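Local coordinates for protein beta-d-glucoside glucohydrolase (Hypocrea jecorina, PDB 3ZYZ) that probably hydrolyses terminal, non-reducing beta-D-glucosyl residues with release of beta-D-glucose, a step in cellulose degradation, at residues 161-166 against 203-208. Residues are numbered along the deposited sequence; the frame is centred on the assembly and turned at random.
Sequences ILNEQE and SYNKVN. With NAG (2-acetamido-2-deoxy-beta-D-glucopyranose), chain C; BGC (beta-D-glucopyranose), chain D.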
ATOM      1  N   ILE A 161      -4.163  -1.016  14.367  1.00  9.71           N
ATOM      2  CA  ILE A 161      -2.852  -1.454  13.851  1.00  9.20           C
ATOM      3  C   ILE A 161      -2.746  -2.973  14.067  1.00  8.89           C
ATOM      4  O   ILE A 161      -3.500  -3.539  14.870  1.00  8.80           O
ATOM      5  CB  ILE A 161      -1.689  -0.707  14.586  1.00  9.66           C
ATOM      6  CG1 ILE A 161      -0.331  -0.966  13.920  1.00 10.20           C
ATOM      7  CG2 ILE A 161      -1.681  -1.036  16.086  1.00  9.44           C
ATOM      8  CD1 ILE A 161       0.774  -0.069  14.428  1.00 14.39           C
ATOM      9  N   LEU A 162      -1.832  -3.624  13.339  1.00  8.25           N
ATOM     10  CA  LEU A 162      -1.554  -5.071  13.449  1.00  8.29           C
ATOM     11  C   LEU A 162      -2.699  -5.972  12.941  1.00  8.46           C
ATOM     12  O   LEU A 162      -2.897  -7.093  13.434  1.00  7.86           O
ATOM     13  CB  LEU A 162      -1.152  -5.477  14.879  1.00  7.77           C
ATOM     14  CG  LEU A 162      -0.129  -4.658  15.671  1.00  8.08           C
ATOM     15  CD1 LEU A 162      -0.041  -5.190  17.092  1.00  7.46           C
ATOM     16  CD2 LEU A 162       1.225  -4.689  14.995  1.00  6.96           C
ATOM     17  N   ASN A 163      -3.437  -5.465  11.962  1.00  8.52           N
ATOM     18  CA  ASN A 163      -4.425  -6.241  11.217  1.00  8.75           C
ATOM     19  C   ASN A 163      -3.719  -6.956  10.047  1.00  8.94           C
ATOM     20  O   ASN A 163      -3.900  -6.598   8.886  1.00  9.32           O
ATOM     21  CB  ASN A 163      -5.533  -5.275  10.753  1.00  8.93           C
ATOM     22  CG  ASN A 163      -6.605  -5.931   9.889  1.00  8.40           C
ATOM     23  OD1 ASN A 163      -7.333  -5.232   9.175  1.00  6.12           O
ATOM     24  ND2 ASN A 163      -6.701  -7.254   9.934  1.00  8.23           N
ATOM     25  N   GLU A 164      -2.918  -7.972  10.367  1.00  9.48           N
ATOM     26  CA  GLU A 164      -2.029  -8.626   9.382  1.00  9.99           C
ATOM     27  C   GLU A 164      -2.624  -9.867   8.702  1.00 10.35           C
ATOM     28  O   GLU A 164      -1.931 -10.554   7.932  1.00 10.99           O
ATOM     29  CB  GLU A 164      -0.660  -8.949   9.998  1.00  9.66           C
ATOM     30  CG  GLU A 164       0.165  -7.731  10.440  1.00 10.25           C
ATOM     31  CD  GLU A 164       0.629  -6.828   9.290  1.00 11.30           C
ATOM     32  OE1 GLU A 164       1.084  -7.320   8.221  1.00 10.50           O
ATOM     33  OE2 GLU A 164       0.551  -5.600   9.465  1.00 12.27           O
ATOM     34  N   GLN A 165      -3.896 -10.151   8.981  1.00 10.05           N
ATOM     35  CA  GLN A 165      -4.601 -11.249   8.330  1.00 10.35           C
ATOM     36  C   GLN A 165      -6.092 -10.998   8.351  1.00 10.84           C
ATOM     37  O   GLN A 165      -6.609 -10.357   9.262  1.00 11.67           O
ATOM     38  CB  GLN A 165      -4.299 -12.591   9.022  1.00  9.89           C
ATOM     39  CG  GLN A 165      -5.021 -12.813  10.380  1.00  8.43           C
ATOM     40  CD  GLN A 165      -4.698 -14.171  10.974  1.00  7.61           C
ATOM     41  OE1 GLN A 165      -3.539 -14.499  11.156  1.00  8.88           O
ATOM     42  NE2 GLN A 165      -5.723 -14.977  11.245  1.00  7.92           N
ATOM     43  N   GLU A 166      -6.791 -11.553   7.374  1.00 11.50           N
ATOM     44  CA  GLU A 166      -8.228 -11.358   7.279  1.00 11.81           C
ATOM     45  C   GLU A 166      -9.026 -12.328   8.125  1.00 11.83           C
ATOM     46  O   GLU A 166     -10.083 -11.968   8.636  1.00 12.04           O
ATOM     47  CB  GLU A 166      -8.684 -11.397   5.819  1.00 11.70           C
ATOM     48  CG  GLU A 166      -8.297 -10.147   5.054  1.00 11.25           C
ATOM     49  CD  GLU A 166      -8.842  -8.877   5.688  1.00 13.08           C
ATOM     50  OE1 GLU A 166     -10.070  -8.668   5.627  1.00 12.11           O
ATOM     51  OE2 GLU A 166      -8.034  -8.074   6.230  1.00 13.03           O
ATOM     52  N   SER A 203      -8.198  -0.400  13.805  1.00 12.61           N
ATOM     53  CA  SER A 203      -8.544  -1.670  13.166  1.00 12.49           C
ATOM     54  C   SER A 203      -9.569  -2.522  13.920  1.00 12.17           C
ATOM     55  O   SER A 203     -10.007  -2.175  15.021  1.00 12.54           O
ATOM     56  CB  SER A 203      -7.273  -2.491  12.891  1.00 12.33           C
ATOM     57  OG  SER A 203      -6.566  -2.746  14.091  1.00 11.86           O
ATOM     58  N   TYR A 204      -9.913  -3.646  13.296  1.00 11.69           N
ATOM     59  CA  TYR A 204     -10.850  -4.652  13.799  1.00 11.24           C
ATOM     60  C   TYR A 204     -10.305  -5.542  14.908  1.00 10.97           C
ATOM     61  O   TYR A 204     -11.060  -5.998  15.765  1.00 10.90           O
ATOM     62  CB  TYR A 204     -11.265  -5.579  12.649  1.00 10.60           C
ATOM     63  CG  TYR A 204     -12.387  -5.034  11.802  1.00 11.57           C
ATOM     64  CD1 TYR A 204     -13.622  -4.704  12.378  1.00 10.74           C
ATOM     65  CD2 TYR A 204     -12.228  -4.857  10.420  1.00  9.72           C
ATOM     66  CE1 TYR A 204     -14.660  -4.211  11.612  1.00  9.95           C
ATOM     67  CE2 TYR A 204     -13.266  -4.354   9.642  1.00 11.42           C
ATOM     68  CZ  TYR A 204     -14.481  -4.035  10.250  1.00 10.25           C
ATOM     69  OH  TYR A 204     -15.515  -3.535   9.505  1.00  8.05           O
ATOM     70  N   ASN A 205      -9.003  -5.812  14.861  1.00 10.67           N
ATOM     71  CA  ASN A 205      -8.377  -6.802  15.728  1.00 10.40           C
ATOM     72  C   ASN A 205      -8.091  -6.262  17.114  1.00 10.18           C
ATOM     73  O   ASN A 205      -8.251  -5.067  17.369  1.00 10.46           O
ATOM     74  CB  ASN A 205      -7.084  -7.308  15.089  1.00 10.52           C
ATOM     75  CG  ASN A 205      -6.117  -6.189  14.789  1.00 11.45           C
ATOM     76  OD1 ASN A 205      -6.287  -5.443  13.809  1.00 11.42           O
ATOM     77  ND2 ASN A 205      -5.124  -6.023  15.654  1.00 10.60           N
ATOM     78  N   LYS A 206      -7.696  -7.163  18.007  1.00 10.14           N
ATOM     79  CA  LYS A 206      -7.207  -6.796  19.317  1.00 10.33           C
ATOM     80  C   LYS A 206      -5.699  -6.650  19.274  1.00 10.36           C
ATOM     81  O   LYS A 206      -5.031  -7.224  18.417  1.00 10.27           O
ATOM     82  CB  LYS A 206      -7.605  -7.837  20.359  1.00 10.26           C
ATOM     83  CG  LYS A 206      -9.063  -7.844  20.699  1.00 10.91           C
ATOM     84  CD  LYS A 206      -9.435  -9.066  21.525  1.00 12.31           C
ATOM     85  CE  LYS A 206     -10.839  -8.919  22.070  1.00 13.25           C
ATOM     86  NZ  LYS A 206     -11.388 -10.197  22.581  1.00 13.98           N
ATOM     87  N   VAL A 207      -5.177  -5.835  20.181  1.00 11.00           N
ATOM     88  CA  VAL A 207      -3.744  -5.666  20.356  1.00 11.09           C
ATOM     89  C   VAL A 207      -3.486  -5.973  21.834  1.00 11.75           C
ATOM     90  O   VAL A 207      -3.928  -5.211  22.712  1.00 11.88           O
ATOM     91  CB  VAL A 207      -3.292  -4.232  19.997  1.00 11.32           C
ATOM     92  CG1 VAL A 207      -1.795  -4.032  20.292  1.00 10.59           C
ATOM     93  CG2 VAL A 207      -3.611  -3.894  18.531  1.00 11.08           C
ATOM     94  N   ASN A 208      -2.816  -7.104  22.102  1.00 12.04           N
ATOM     95  CA  ASN A 208      -2.604  -7.612  23.466  1.00 12.91           C
ATOM     96  C   ASN A 208      -3.902  -7.806  24.238  1.00 12.33           C
ATOM     97  O   ASN A 208      -3.989  -7.401  25.397  1.00 12.27           O
ATOM     98  CB  ASN A 208      -1.684  -6.699  24.290  1.00 13.96           C
ATOM     99  CG  ASN A 208      -0.210  -6.974  24.077  1.00 19.21           C
ATOM    100  OD1 ASN A 208       0.232  -7.312  22.963  1.00 21.23           O
ATOM    101  ND2 ASN A 208       0.572  -6.819  25.156  1.00 26.02           N
TER
HETATM  102  C1  NAG C1716       2.007  -6.995  25.174  1.00 34.56           C
HETATM  103  C2  NAG C1716       3.023  -8.146  25.147  1.00 39.40           C
HETATM  104  C3  NAG C1716       4.429  -7.734  25.618  1.00 39.71           C
HETATM  105  C4  NAG C1716       4.858  -6.386  25.031  1.00 39.91           C
HETATM  106  C5  NAG C1716       3.772  -5.361  25.369  1.00 38.99           C
HETATM  107  C6  NAG C1716       4.119  -3.939  24.931  1.00 39.02           C
HETATM  108  C7  NAG C1716       2.096 -10.411  25.559  1.00 43.75           C
HETATM  109  C8  NAG C1716       1.619 -11.369  26.619  1.00 43.76           C
HETATM  110  N2  NAG C1716       2.521  -9.219  25.994  1.00 42.57           N
HETATM  111  O3  NAG C1716       5.383  -8.723  25.283  1.00 40.06           O
HETATM  112  O4  NAG C1716       6.153  -6.004  25.480  1.00 39.57           O
HETATM  113  O5  NAG C1716       2.586  -5.782  24.719  1.00 37.43           O
HETATM  114  O6  NAG C1716       3.887  -3.778  23.547  1.00 39.33           O
HETATM  115  O7  NAG C1716       2.091 -10.744  24.373  1.00 44.36           O
HETATM  116  C2  BGC D1717     -12.716  -1.969   5.872  1.00 12.36           C
HETATM  117  C3  BGC D1717     -12.143  -0.577   5.733  1.00 11.07           C
HETATM  118  C4  BGC D1717     -13.138   0.267   4.955  1.00 11.60           C
HETATM  119  C5  BGC D1717     -14.519   0.257   5.636  1.00 11.78           C
HETATM  120  C6  BGC D1717     -15.556   1.089   4.886  1.00 11.17           C
HETATM  121  C1  BGC D1717     -14.144  -1.947   6.454  1.00 14.07           C
HETATM  122  O1  BGC D1717     -14.692  -3.246   6.421  1.00 17.35           O
HETATM  123  O2  BGC D1717     -11.826  -2.696   6.688  1.00 11.43           O
HETATM  124  O3  BGC D1717     -10.911  -0.684   5.049  1.00 13.64           O
HETATM  125  O4  BGC D1717     -12.634   1.575   4.797  1.00 10.82           O
HETATM  126  O5  BGC D1717     -14.998  -1.078   5.719  1.00 12.14           O
HETATM  127  O6  BGC D1717     -15.907   0.420   3.691  1.00 13.68           O
HETATM  128  O   HOH W   1      -9.272  -3.309  10.317  1.00 15.95           O
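I161, L162 and N163, entered through a cis peptide bond, run beside the chain from S203 to V207 with no backbone-to-backbone hydrogen bond joining them, the CA atoms of I161 and S203 lying 5.7 Å apart; N163 is the centre of an inverse gamma turn. The amide of N205 carries the polar link. ND2 of N205 donates to the carbonyl O of I161 (3.1 Å, 164° at the hydrogen), with that oxygen almost in the amide plane, and also to O of K206 at 3.0 Å, which it meets from above the carbonyl plane. With CG between its own backbone N and carbonyl carbon (chi1 57°), N205 directs OD1 back to S203, whose OG donates to it at 2.7 Å. Three hydrogen bonds thus fix the rotation of a buried amide, and OD1 of N205 rests against CB of N163 at 3.2 Å. An alanine in place of N205 would probably leave the I161 carbonyl without this donor, free the S203 hydroxyl to turn and open a gap beside N163. N163 itself reaches across through water: its OD1 accepts from a water at 3.0 Å that in turn accepts from N of Y204. Farther along, the contact is apolar, CD1 of L162 meeting CG1 of V207 at 3.8 Å, the two side chains crossing at about a right angle. The ring of Y204 reaches the bound glucose, whose O1 lies in plane at the ring edge, and N208 carries an N-linked sugar. In this family 3 N-terminal domain, of the TIM-barrel clan, the contact joins the loop after strand 154-160 to the chain that leaves the neighbouring parallel strand 199-202 and enters strand 206-207; helix 178-194 packs on I161 and L162, while strand 173-174 borders N205 and pairs with strand 206-207.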